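Local coordinates for protein phosphatidylglycerophosphatase B (Bacillus subtilis, PDB 6FMX) that removes the terminal phosphate of phosphatidylglycerophosphate to give phosphatidylglycerol in the cell membrane, and also hydrolyses undecaprenyl pyrophosphate for lipid-carrier synthesis, at residues Arg92-Gly97 with Val156-Phe161; Pro127-Ser132 with Val185-His190; Ser133-Ser138 with Val189-Asp194; Ile151-Val156 with Phe212-Lys217. One frame throughout, in Å; residues are numbered along the deposited sequence.

Contact 1: residues Arg92-Gly97 with Val156-Phe161; sequences RKTWDG and VKHLPF
K157 and H158 both reach D96, by different first torsions. In K157 CG stands anti to the backbone N (chi1 179°) and the chain beyond stays extended, carrying NZ out to the carboxylate; in H158 CG turns anti to the carbonyl carbon (chi1 -70°), which sets the imidazole face against the T94 methyl. Both basic groups close on one oxygen. K157 NZ forms a salt bridge with D96 OD2 at 2.8 Å, arriving on the syn side close to the carboxylate plane, while H158 NE2 donates to the same D96 OD2 at 2.6 Å from above that plane, though nearly within its own ring plane. One face of the imidazole receives T94 in a CH-pi contact, CG2 3.7 Å from the H158 ring centroid; the aliphatic part of K157 covers the opposite face. An alanine in place of D96 would probably cost the K157 ammonium one of two carboxylate mates, the other being D213, and leave the H158 ring freer to turn. Farther along, R92 NE donates to H158 O at 2.9 Å, tilted from the carbonyl plane, and P160 CG lies over a face of the guanidinium. T94 OG1 accepts from D96 N at 3.0 Å, an ST turn leading into helix 96-118. A His-carboxylate hydrogen bond, far from the active site, thus joins this turn to the probable cytoplasmic end of transmembrane helix 139-158.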
# COMPACT_ATOMS: atom_id res chain seq x y z
N ARG A 92 -10.52 -24.33 -1.17
CA ARG A 92 -9.35 -25.20 -1.20
C ARG A 92 -8.92 -25.71 0.17
O ARG A 92 -7.90 -26.40 0.25
CB ARG A 92 -8.16 -24.47 -1.85
CG ARG A 92 -8.32 -24.23 -3.34
CD ARG A 92 -7.80 -25.40 -4.17
NE ARG A 92 -6.67 -24.99 -5.01
CZ ARG A 92 -5.92 -25.82 -5.73
NH1 ARG A 92 -6.18 -27.12 -5.73
NH2 ARG A 92 -4.92 -25.34 -6.46
N LYS A 93 -9.65 -25.40 1.24
CA LYS A 93 -9.31 -25.83 2.59
C LYS A 93 -7.98 -25.27 3.07
O LYS A 93 -7.32 -25.85 3.94
CB LYS A 93 -9.31 -27.36 2.71
N THR A 94 -7.55 -24.13 2.51
CA THR A 94 -6.31 -23.51 2.93
C THR A 94 -6.55 -22.53 4.08
O THR A 94 -7.62 -21.92 4.19
CB THR A 94 -5.64 -22.77 1.78
OG1 THR A 94 -4.43 -22.15 2.25
CG2 THR A 94 -6.56 -21.70 1.22
N TRP A 95 -5.54 -22.39 4.93
CA TRP A 95 -5.57 -21.41 6.00
C TRP A 95 -4.75 -20.17 5.67
O TRP A 95 -4.46 -19.36 6.56
CB TRP A 95 -5.08 -22.05 7.31
CG TRP A 95 -6.06 -23.04 7.87
CD1 TRP A 95 -6.48 -24.20 7.27
CD2 TRP A 95 -6.74 -22.96 9.12
NE1 TRP A 95 -7.38 -24.84 8.09
CE2 TRP A 95 -7.56 -24.10 9.23
CE3 TRP A 95 -6.74 -22.03 10.17
CZ2 TRP A 95 -8.37 -24.34 10.34
CZ3 TRP A 95 -7.54 -22.27 11.27
CH2 TRP A 95 -8.35 -23.42 11.35
N ASP A 96 -4.36 -20.01 4.40
CA ASP A 96 -3.49 -18.91 4.01
C ASP A 96 -4.11 -17.55 4.30
O ASP A 96 -3.38 -16.56 4.37
CB ASP A 96 -3.15 -19.05 2.52
CG ASP A 96 -2.08 -20.10 2.28
OD1 ASP A 96 -1.55 -20.63 3.27
OD2 ASP A 96 -1.80 -20.39 1.10
N GLY A 97 -5.43 -17.48 4.49
CA GLY A 97 -6.03 -16.23 4.92
C GLY A 97 -5.47 -15.73 6.23
O GLY A 97 -5.47 -14.53 6.50
N VAL A 156 -3.54 -16.46 -7.24
CA VAL A 156 -2.85 -17.25 -8.25
C VAL A 156 -2.40 -18.59 -7.67
O VAL A 156 -2.38 -19.61 -8.37
CB VAL A 156 -1.67 -16.44 -8.84
CG1 VAL A 156 -0.68 -17.34 -9.58
CG2 VAL A 156 -2.19 -15.35 -9.77
N LYS A 157 -2.06 -18.63 -6.38
CA LYS A 157 -1.64 -19.89 -5.76
C LYS A 157 -2.78 -20.89 -5.70
O LYS A 157 -2.58 -22.09 -5.93
CB LYS A 157 -1.09 -19.63 -4.35
CG LYS A 157 -0.65 -20.91 -3.62
CD LYS A 157 -0.02 -20.62 -2.27
CE LYS A 157 0.18 -21.91 -1.47
NZ LYS A 157 0.47 -21.64 -0.04
N HIS A 158 -4.00 -20.43 -5.39
CA HIS A 158 -5.09 -21.32 -5.04
C HIS A 158 -6.18 -21.43 -6.10
O HIS A 158 -7.02 -22.33 -6.00
CB HIS A 158 -5.72 -20.88 -3.72
CG HIS A 158 -4.85 -21.10 -2.53
ND1 HIS A 158 -4.32 -22.33 -2.21
CD2 HIS A 158 -4.40 -20.24 -1.58
CE1 HIS A 158 -3.59 -22.23 -1.11
NE2 HIS A 158 -3.62 -20.97 -0.71
N LEU A 159 -6.20 -20.55 -7.09
CA LEU A 159 -7.27 -20.58 -8.09
C LEU A 159 -6.69 -21.05 -9.42
O LEU A 159 -6.12 -20.24 -10.17
CB LEU A 159 -7.93 -19.21 -8.24
CG LEU A 159 -9.08 -18.81 -7.30
CD1 LEU A 159 -8.89 -19.29 -5.87
CD2 LEU A 159 -9.28 -17.30 -7.33
N PRO A 160 -6.82 -22.33 -9.76
CA PRO A 160 -6.22 -22.81 -11.02
C PRO A 160 -6.75 -22.11 -12.26
O PRO A 160 -6.02 -22.05 -13.26
CB PRO A 160 -6.57 -24.31 -11.02
CG PRO A 160 -6.86 -24.64 -9.58
CD PRO A 160 -7.51 -23.40 -9.03
N PHE A 161 -7.96 -21.56 -12.22
CA PHE A 161 -8.47 -20.83 -13.38
C PHE A 161 -7.78 -19.49 -13.57
O PHE A 161 -8.00 -18.85 -14.60
CB PHE A 161 -9.99 -20.66 -13.28
CG PHE A 161 -10.45 -19.60 -12.31
CD1 PHE A 161 -10.46 -18.25 -12.66
CD2 PHE A 161 -10.91 -19.95 -11.05
CE1 PHE A 161 -10.90 -17.29 -11.78
CE2 PHE A 161 -11.34 -18.99 -10.16
CZ PHE A 161 -11.34 -17.66 -10.52

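Contact 2: residues Pro127-Ser132 with Val185-His190; sequences PLVHES and VYLGVH. With WO4 (tungstate(VI)ion), chain G.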
# COMPACT_ATOMS: atom_id res chain seq x y z
N PRO A 127 -6.69 19.74 1.75
CA PRO A 127 -7.12 18.35 1.88
C PRO A 127 -8.57 18.21 1.45
O PRO A 127 -9.40 19.09 1.70
CB PRO A 127 -6.95 18.07 3.38
CG PRO A 127 -7.18 19.41 4.02
CD PRO A 127 -6.64 20.43 3.05
N LEU A 128 -8.88 17.09 0.80
CA LEU A 128 -10.26 16.78 0.46
C LEU A 128 -10.84 15.68 1.34
O LEU A 128 -12.04 15.40 1.26
CB LEU A 128 -10.37 16.36 -1.01
CG LEU A 128 -10.18 17.52 -1.99
CD1 LEU A 128 -10.05 16.99 -3.42
CD2 LEU A 128 -11.34 18.52 -1.86
N VAL A 129 -10.02 15.05 2.18
CA VAL A 129 -10.49 14.01 3.08
C VAL A 129 -9.88 14.26 4.45
O VAL A 129 -8.89 14.98 4.61
CB VAL A 129 -10.15 12.58 2.59
CG1 VAL A 129 -11.04 12.20 1.42
CG2 VAL A 129 -8.68 12.45 2.23
N HIS A 130 -10.50 13.66 5.46
CA HIS A 130 -10.07 13.83 6.84
C HIS A 130 -8.91 12.90 7.16
O HIS A 130 -8.78 11.81 6.61
CB HIS A 130 -11.24 13.55 7.79
CG HIS A 130 -10.83 13.09 9.15
ND1 HIS A 130 -10.65 13.96 10.20
CD2 HIS A 130 -10.57 11.85 9.64
CE1 HIS A 130 -10.28 13.28 11.27
NE2 HIS A 130 -10.23 12.00 10.96
N GLU A 131 -8.04 13.37 8.06
CA GLU A 131 -6.95 12.56 8.58
C GLU A 131 -6.71 12.96 10.03
O GLU A 131 -6.96 14.10 10.42
CB GLU A 131 -5.66 12.73 7.75
CG GLU A 131 -5.26 14.19 7.49
CD GLU A 131 -4.59 14.82 8.69
OE1 GLU A 131 -4.60 16.07 8.81
OE2 GLU A 131 -4.05 14.06 9.52
N SER A 132 -6.22 12.02 10.83
CA SER A 132 -5.97 12.27 12.24
C SER A 132 -4.64 11.66 12.68
O SER A 132 -4.54 11.06 13.76
CB SER A 132 -7.11 11.72 13.10
OG SER A 132 -7.05 10.31 13.16
N VAL A 185 -2.10 11.83 -2.94
CA VAL A 185 -1.50 13.09 -3.33
C VAL A 185 -2.56 14.01 -3.94
O VAL A 185 -2.64 15.20 -3.61
CB VAL A 185 -0.32 12.87 -4.28
CG1 VAL A 185 0.29 14.19 -4.66
CG2 VAL A 185 0.73 11.94 -3.62
N TYR A 186 -3.39 13.46 -4.83
CA TYR A 186 -4.50 14.21 -5.42
C TYR A 186 -5.39 14.84 -4.35
O TYR A 186 -5.77 16.01 -4.44
CB TYR A 186 -5.34 13.29 -6.32
CG TYR A 186 -6.53 13.98 -6.95
CD1 TYR A 186 -7.70 14.18 -6.24
CD2 TYR A 186 -6.49 14.41 -8.27
CE1 TYR A 186 -8.79 14.82 -6.80
CE2 TYR A 186 -7.59 15.04 -8.86
CZ TYR A 186 -8.74 15.24 -8.11
OH TYR A 186 -9.83 15.88 -8.66
N LEU A 187 -5.77 14.05 -3.35
CA LEU A 187 -6.69 14.51 -2.32
C LEU A 187 -6.02 15.40 -1.27
O LEU A 187 -6.69 15.81 -0.31
CB LEU A 187 -7.37 13.32 -1.63
CG LEU A 187 -8.26 12.46 -2.54
CD1 LEU A 187 -8.62 11.14 -1.87
CD2 LEU A 187 -9.53 13.24 -2.92
N GLY A 188 -4.73 15.68 -1.42
CA GLY A 188 -4.07 16.65 -0.57
C GLY A 188 -3.87 16.24 0.87
O GLY A 188 -3.83 17.11 1.75
N VAL A 189 -3.71 14.95 1.15
CA VAL A 189 -3.47 14.48 2.51
C VAL A 189 -2.14 13.77 2.68
O VAL A 189 -1.73 13.51 3.82
CB VAL A 189 -4.63 13.59 3.01
CG1 VAL A 189 -5.86 14.44 3.26
CG2 VAL A 189 -4.93 12.49 2.02
N HIS A 190 -1.44 13.47 1.59
CA HIS A 190 -0.09 12.95 1.70
C HIS A 190 0.78 13.67 0.68
O HIS A 190 0.30 14.10 -0.38
CB HIS A 190 -0.03 11.44 1.46
CG HIS A 190 -0.55 10.62 2.60
ND1 HIS A 190 0.06 10.58 3.84
CD2 HIS A 190 -1.61 9.78 2.69
CE1 HIS A 190 -0.61 9.78 4.64
NE2 HIS A 190 -1.62 9.26 3.96
W WO4 G . -3.01 7.85 5.61
O1 WO4 G . -3.84 9.71 5.59
O2 WO4 G . -1.24 7.84 6.61
O3 WO4 G . -4.23 6.60 6.66
O4 WO4 G . -2.67 7.31 3.71
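L128 N donates to L187 O at 2.8 Å, with an N-H...O angle of 159°, and this backbone hydrogen bond ties the loop, probably extracellular, to the end of helix 166-186. Two softer polar contacts run beside it: P127 CA sends its hydrogen toward L187 O at 3.4 Å and toward G188 O at 3.5 Å. G188 suits this closeness: it ends the helix in a Schellman motif with positive phi, and a side chain there would point at P127 CA, leaving little room for one.

The apolar contacts flank this seam. L128 and L187 cross at about a right angle, L128 CB and L187 CD2 meeting at 3.8 Å, and L128 CD1 extends to the ring of Y186. V129 and V189 also cross nearly perpendicularly, with V129 CG2 3.6 Å from V189 CG1. That same V189 methyl touches the ring of P127 and the aliphatic part of E131, whose carboxylate turns to a salt bridge with R122.

Just beyond the contact, H190, the probable nucleophile, turns its ring edge to the tungstate, H190 NE2 lying 2.6 Å from the tungsten atom W; K115, R122 and R184 also hold the ion.

Among the neighbouring helices, helix 59-70 touches the outer side chains: L128 packs on N62, Y186 on L61 and M65, and L187 on T66, while Y186 OH hydrogen-bonds to N62. V185 leans on helix 192-215 through V192 and V195.

Contact 3: residues Ser133-Ser138 with Val189-Asp194; sequences SFSFPS and VHFVTD. With WO4 (tungstate(VI)ion), chain G.
D194 OD2 is gripped by two donors, one from each segment. S135 OG gives it a very short hydrogen bond of 2.5 Å, and F191 N, three residues earlier in the chain, donates to D194 OD2 at 2.9 Å from above the carboxylate plane. The serine hydroxyl gets there because OG stands anti to the S135 backbone N (chi1 -155°). The other oxygen, D194 OD1, lies at the ring edge of F136, 3.3 Å from F136 CD2, and forms a salt bridge with R120. Both oxygens of this buried carboxylate are thus engaged. H190 makes a weak, bent bond from ND1 to S135 O at 3.1 Å. S138 CB sits squarely over one face of the imidazole, 3.4 Å from the H190 ring centroid. S138 OG, turned anti to its own backbone N, donates to tungstate O4 at 2.8 Å, and S138 N bonds almost straight to D194 O at 2.9 Å, coming from above the carbonyl plane. The loop thus clasps the start of helix 192-215, and a cis peptide precedes P137. Phosphatase motifs II and III of the PAP2 family meet here: H190 is probably the nucleophile and D194 probably steadies it for attack, with S135 coupling to both, and tungstate probably occupies the place of the substrate phosphate.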
# COMPACT_ATOMS: atom_id res chain seq x y z
N SER A 133 -3.60 11.83 11.88
CA SER A 133 -2.30 11.25 12.19
C SER A 133 -1.21 11.97 11.40
O SER A 133 -1.49 12.81 10.55
CB SER A 133 -2.28 9.75 11.89
OG SER A 133 -2.24 9.53 10.49
N PHE A 134 0.03 11.61 11.70
CA PHE A 134 1.17 12.17 10.99
C PHE A 134 1.22 11.63 9.56
O PHE A 134 0.50 10.70 9.19
CB PHE A 134 2.46 11.89 11.75
CG PHE A 134 2.60 12.71 13.00
CD1 PHE A 134 2.64 14.09 12.93
CD2 PHE A 134 2.64 12.11 14.25
CE1 PHE A 134 2.74 14.86 14.08
CE2 PHE A 134 2.74 12.87 15.40
CZ PHE A 134 2.79 14.25 15.32
N SER A 135 2.10 12.24 8.76
CA SER A 135 2.02 12.10 7.30
C SER A 135 2.87 10.95 6.75
O SER A 135 2.50 10.36 5.73
CB SER A 135 2.45 13.41 6.64
OG SER A 135 1.88 13.53 5.36
N PHE A 136 4.00 10.62 7.38
CA PHE A 136 4.99 9.73 6.78
C PHE A 136 5.19 8.47 7.63
O PHE A 136 5.49 8.59 8.82
CB PHE A 136 6.35 10.46 6.61
CG PHE A 136 7.40 9.64 5.89
CD1 PHE A 136 8.23 8.78 6.60
CD2 PHE A 136 7.58 9.75 4.52
CE1 PHE A 136 9.20 8.02 5.94
CE2 PHE A 136 8.56 9.00 3.86
CZ PHE A 136 9.37 8.14 4.57
N PRO A 137 5.08 7.27 7.05
CA PRO A 137 4.71 6.96 5.66
C PRO A 137 3.19 6.87 5.48
O PRO A 137 2.50 6.70 6.48
CB PRO A 137 5.36 5.59 5.41
CG PRO A 137 5.47 4.96 6.77
CD PRO A 137 5.54 6.08 7.79
N SER A 138 2.70 6.96 4.24
CA SER A 138 1.26 6.94 4.00
C SER A 138 0.68 5.56 4.27
O SER A 138 1.12 4.57 3.68
CB SER A 138 0.95 7.37 2.56
OG SER A 138 -0.37 6.97 2.20
N VAL A 189 -3.71 14.95 1.15
CA VAL A 189 -3.47 14.48 2.51
C VAL A 189 -2.14 13.77 2.68
O VAL A 189 -1.73 13.51 3.82
CB VAL A 189 -4.63 13.59 3.01
CG1 VAL A 189 -5.86 14.44 3.26
CG2 VAL A 189 -4.93 12.49 2.02
N HIS A 190 -1.44 13.47 1.59
CA HIS A 190 -0.09 12.95 1.70
C HIS A 190 0.78 13.67 0.68
O HIS A 190 0.30 14.10 -0.38
CB HIS A 190 -0.03 11.44 1.46
CG HIS A 190 -0.55 10.62 2.60
ND1 HIS A 190 0.06 10.58 3.84
CD2 HIS A 190 -1.61 9.78 2.69
CE1 HIS A 190 -0.61 9.78 4.64
NE2 HIS A 190 -1.62 9.26 3.96
N PHE A 191 2.06 13.77 1.01
CA PHE A 191 3.07 14.14 0.04
C PHE A 191 3.45 12.91 -0.78
O PHE A 191 3.29 11.77 -0.35
CB PHE A 191 4.32 14.67 0.73
CG PHE A 191 4.11 15.95 1.50
CD1 PHE A 191 3.94 17.15 0.83
CD2 PHE A 191 4.14 15.95 2.88
CE1 PHE A 191 3.77 18.33 1.54
CE2 PHE A 191 3.97 17.13 3.59
CZ PHE A 191 3.79 18.32 2.92
N VAL A 192 4.00 13.17 -1.97
CA VAL A 192 4.47 12.08 -2.82
C VAL A 192 5.45 11.19 -2.05
O VAL A 192 5.39 9.96 -2.13
CB VAL A 192 5.10 12.64 -4.11
CG1 VAL A 192 6.10 11.65 -4.72
CG2 VAL A 192 4.01 12.97 -5.10
N THR A 193 6.36 11.80 -1.28
CA THR A 193 7.34 10.98 -0.57
C THR A 193 6.69 10.13 0.52
O THR A 193 7.19 9.03 0.80
CB THR A 193 8.44 11.85 0.03
OG1 THR A 193 7.85 12.93 0.77
CG2 THR A 193 9.33 12.40 -1.07
N ASP A 194 5.61 10.61 1.15
CA ASP A 194 4.85 9.74 2.05
C ASP A 194 4.36 8.51 1.31
O ASP A 194 4.35 7.40 1.86
CB ASP A 194 3.64 10.46 2.66
CG ASP A 194 4.00 11.73 3.38
OD1 ASP A 194 5.10 11.82 3.96
OD2 ASP A 194 3.12 12.62 3.40
W WO4 G . -3.01 7.85 5.61
O1 WO4 G . -3.84 9.71 5.59
O2 WO4 G . -1.24 7.84 6.61
O3 WO4 G . -4.23 6.60 6.66
O4 WO4 G . -2.67 7.31 3.71

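Contact 4: residues Ile151-Val156 with Phe212-Lys217; sequences IAYFLV and FDEKIK. With OLC ((2R)-2,3-dihydroxypropyl (9Z)-octadec-9-enoate), chain E.
The Y153 ring presents its edge to the acidic pair on the other helix: D213 OD2 and E214 OE2 both lie near its plane, and the two carboxylates stand almost perpendicular to it, at 84° and 89°. Y153 CD2 lies over the centre of one face of the neighbouring F154 ring, whose own edge meets D213 OD1, 3.9 Å from F154 CE1. The outward reach of the phenol follows from Y153 CG lying anti to the backbone N (chi1 169°). Its hydroxyl, Y153 OH, donates to D213 OD2 at 2.6 Å on the anti lone pair, the one away from the other oxygen, and accepts from K217 NZ at 3.3 Å. E214 CG closes in beside this oxygen, 3.1 Å from Y153 OH. A phenylalanine in place of Y153 would probably cost D213 one of its donors and leave the K217 ammonium without this acceptor. D213 OD2 also forms a salt bridge with K157, so this oxygen takes both the phenol and an ammonium. On the lipid side, one face of the F212 ring takes the monoolein chain, with F212 CD1 3.4 Å from OLC C14, and the opposite face meets I216 CG2. This is an interhelical contact of the PAP2 fold, carried by long side chains of helix 139-158, helix 192-215 and the turn that follows it, near the probable cytoplasmic ends.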
# COMPACT_ATOMS: atom_id res chain seq x y z
N ILE A 151 -2.80 -10.46 -2.03
CA ILE A 151 -4.02 -11.09 -2.54
C ILE A 151 -3.75 -11.74 -3.89
O ILE A 151 -4.14 -12.89 -4.13
CB ILE A 151 -5.16 -10.06 -2.63
CG1 ILE A 151 -5.70 -9.74 -1.24
CG2 ILE A 151 -6.27 -10.57 -3.56
CD1 ILE A 151 -6.67 -8.54 -1.22
N ALA A 152 -3.08 -11.02 -4.78
CA ALA A 152 -2.72 -11.57 -6.08
C ALA A 152 -1.93 -12.86 -5.94
O ALA A 152 -2.19 -13.84 -6.65
CB ALA A 152 -1.92 -10.54 -6.89
N TYR A 153 -0.95 -12.87 -5.03
CA TYR A 153 -0.13 -14.07 -4.86
C TYR A 153 -0.97 -15.26 -4.44
O TYR A 153 -0.86 -16.35 -5.01
CB TYR A 153 0.99 -13.82 -3.84
CG TYR A 153 1.70 -15.10 -3.45
CD1 TYR A 153 2.61 -15.69 -4.30
CD2 TYR A 153 1.46 -15.71 -2.22
CE1 TYR A 153 3.26 -16.87 -3.97
CE2 TYR A 153 2.10 -16.89 -1.87
CZ TYR A 153 3.00 -17.46 -2.75
OH TYR A 153 3.64 -18.63 -2.42
N PHE A 154 -1.84 -15.07 -3.44
CA PHE A 154 -2.61 -16.20 -2.93
C PHE A 154 -3.75 -16.60 -3.87
O PHE A 154 -4.09 -17.78 -3.94
CB PHE A 154 -3.14 -15.87 -1.54
CG PHE A 154 -2.10 -16.01 -0.46
CD1 PHE A 154 -1.58 -17.25 -0.14
CD2 PHE A 154 -1.63 -14.89 0.22
CE1 PHE A 154 -0.61 -17.38 0.84
CE2 PHE A 154 -0.66 -15.01 1.21
CZ PHE A 154 -0.14 -16.25 1.53
N LEU A 155 -4.32 -15.65 -4.61
CA LEU A 155 -5.31 -16.02 -5.62
C LEU A 155 -4.69 -16.88 -6.71
O LEU A 155 -5.25 -17.92 -7.09
CB LEU A 155 -5.97 -14.78 -6.23
CG LEU A 155 -6.92 -13.97 -5.33
CD1 LEU A 155 -7.52 -12.82 -6.13
CD2 LEU A 155 -8.00 -14.85 -4.69
N VAL A 156 -3.54 -16.46 -7.24
CA VAL A 156 -2.85 -17.25 -8.25
C VAL A 156 -2.40 -18.59 -7.67
O VAL A 156 -2.38 -19.61 -8.37
CB VAL A 156 -1.67 -16.44 -8.84
CG1 VAL A 156 -0.68 -17.34 -9.58
CG2 VAL A 156 -2.19 -15.35 -9.77
N PHE A 212 8.48 -16.39 2.29
CA PHE A 212 8.23 -17.36 3.34
C PHE A 212 7.31 -18.47 2.86
O PHE A 212 7.60 -19.66 3.04
CB PHE A 212 7.63 -16.66 4.55
CG PHE A 212 7.15 -17.60 5.63
CD1 PHE A 212 8.05 -18.18 6.51
CD2 PHE A 212 5.80 -17.88 5.77
CE1 PHE A 212 7.61 -19.03 7.51
CE2 PHE A 212 5.36 -18.74 6.76
CZ PHE A 212 6.26 -19.30 7.64
N ASP A 213 6.18 -18.10 2.27
CA ASP A 213 5.20 -19.10 1.85
C ASP A 213 5.81 -20.05 0.83
O ASP A 213 5.54 -21.26 0.85
CB ASP A 213 3.98 -18.40 1.27
CG ASP A 213 2.88 -19.37 0.94
OD1 ASP A 213 2.23 -19.86 1.89
OD2 ASP A 213 2.67 -19.65 -0.26
N GLU A 214 6.62 -19.52 -0.09
CA GLU A 214 7.23 -20.38 -1.09
C GLU A 214 8.30 -21.26 -0.46
O GLU A 214 8.44 -22.43 -0.83
CB GLU A 214 7.79 -19.52 -2.21
CG GLU A 214 6.68 -18.79 -2.93
CD GLU A 214 7.12 -18.06 -4.18
OE1 GLU A 214 8.05 -17.23 -4.10
OE2 GLU A 214 6.51 -18.32 -5.25
N LYS A 215 9.04 -20.71 0.50
CA LYS A 215 10.12 -21.46 1.14
C LYS A 215 9.59 -22.70 1.87
O LYS A 215 10.23 -23.75 1.87
CB LYS A 215 10.88 -20.55 2.11
CG LYS A 215 12.02 -21.23 2.85
CD LYS A 215 12.99 -21.89 1.89
CE LYS A 215 14.09 -22.62 2.67
NZ LYS A 215 15.17 -23.16 1.79
N ILE A 216 8.41 -22.59 2.50
CA ILE A 216 7.90 -23.71 3.29
C ILE A 216 7.15 -24.74 2.46
O ILE A 216 6.66 -25.72 3.03
CB ILE A 216 6.98 -23.23 4.43
CG1 ILE A 216 5.65 -22.70 3.89
CG2 ILE A 216 7.70 -22.19 5.30
CD1 ILE A 216 4.70 -22.24 4.98
N LYS A 217 7.05 -24.56 1.15
CA LYS A 217 6.37 -25.55 0.33
C LYS A 217 7.15 -26.86 0.34
O LYS A 217 8.38 -26.86 0.36
CB LYS A 217 6.20 -25.05 -1.10
CG LYS A 217 5.24 -23.87 -1.17
CD LYS A 217 5.04 -23.37 -2.59
CE LYS A 217 3.66 -22.76 -2.75
NZ LYS A 217 3.64 -21.64 -3.74
C18 OLC E . 11.40 -15.79 5.50
C10 OLC E . 4.53 -11.82 7.38
C9 OLC E . 4.06 -11.44 8.55
C17 OLC E . 10.74 -14.52 6.04
C11 OLC E . 6.01 -12.12 7.18
C8 OLC E . 4.97 -11.29 9.77
C24 OLC E . -2.84 -3.30 14.56
C16 OLC E . 10.34 -14.76 7.50
C12 OLC E . 6.17 -13.58 6.78
C7 OLC E . 4.26 -11.86 11.00
C15 OLC E . 9.02 -14.04 7.79
C13 OLC E . 6.53 -14.41 8.00
C6 OLC E . 4.42 -10.94 12.22
C14 OLC E . 7.89 -15.07 7.80
C5 OLC E . 3.09 -10.84 12.98
C4 OLC E . 2.95 -9.50 13.72
C3 OLC E . 1.47 -9.16 13.88
C2 OLC E . 1.32 -7.73 14.40
C21 OLC E . -1.71 -5.57 14.55
C1 OLC E . -0.16 -7.36 14.56
C22 OLC E . -1.53 -4.06 14.43
O19 OLC E . -1.01 -8.12 14.24
O25 OLC E . -2.53 -1.98 14.92
O23 OLC E . -0.68 -3.63 15.45
O20 OLC E . -0.53 -6.11 15.07

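How the contacts relate
From the N terminus, contact 1 opens at the junction of helices 74-92 and 96-118 and closes at the end of helix 139-158. Contacts 2 and 3 start inside that span, in the loop after helix 96-118; contact 2 closes at the end of helix 166-186, contact 3 at the start of helix 192-215, so both cross contact 1. They run side by side, contact 3 one step later, and overlap at V189 and H190. Contact 4 begins on helix 139-158, crosses all three and ends last. Contacts 2 and 3 meet at the tungstate, whereas contacts 1 and 4 share V156, join through K157 and D213, and lie on the other side of the chain's centre.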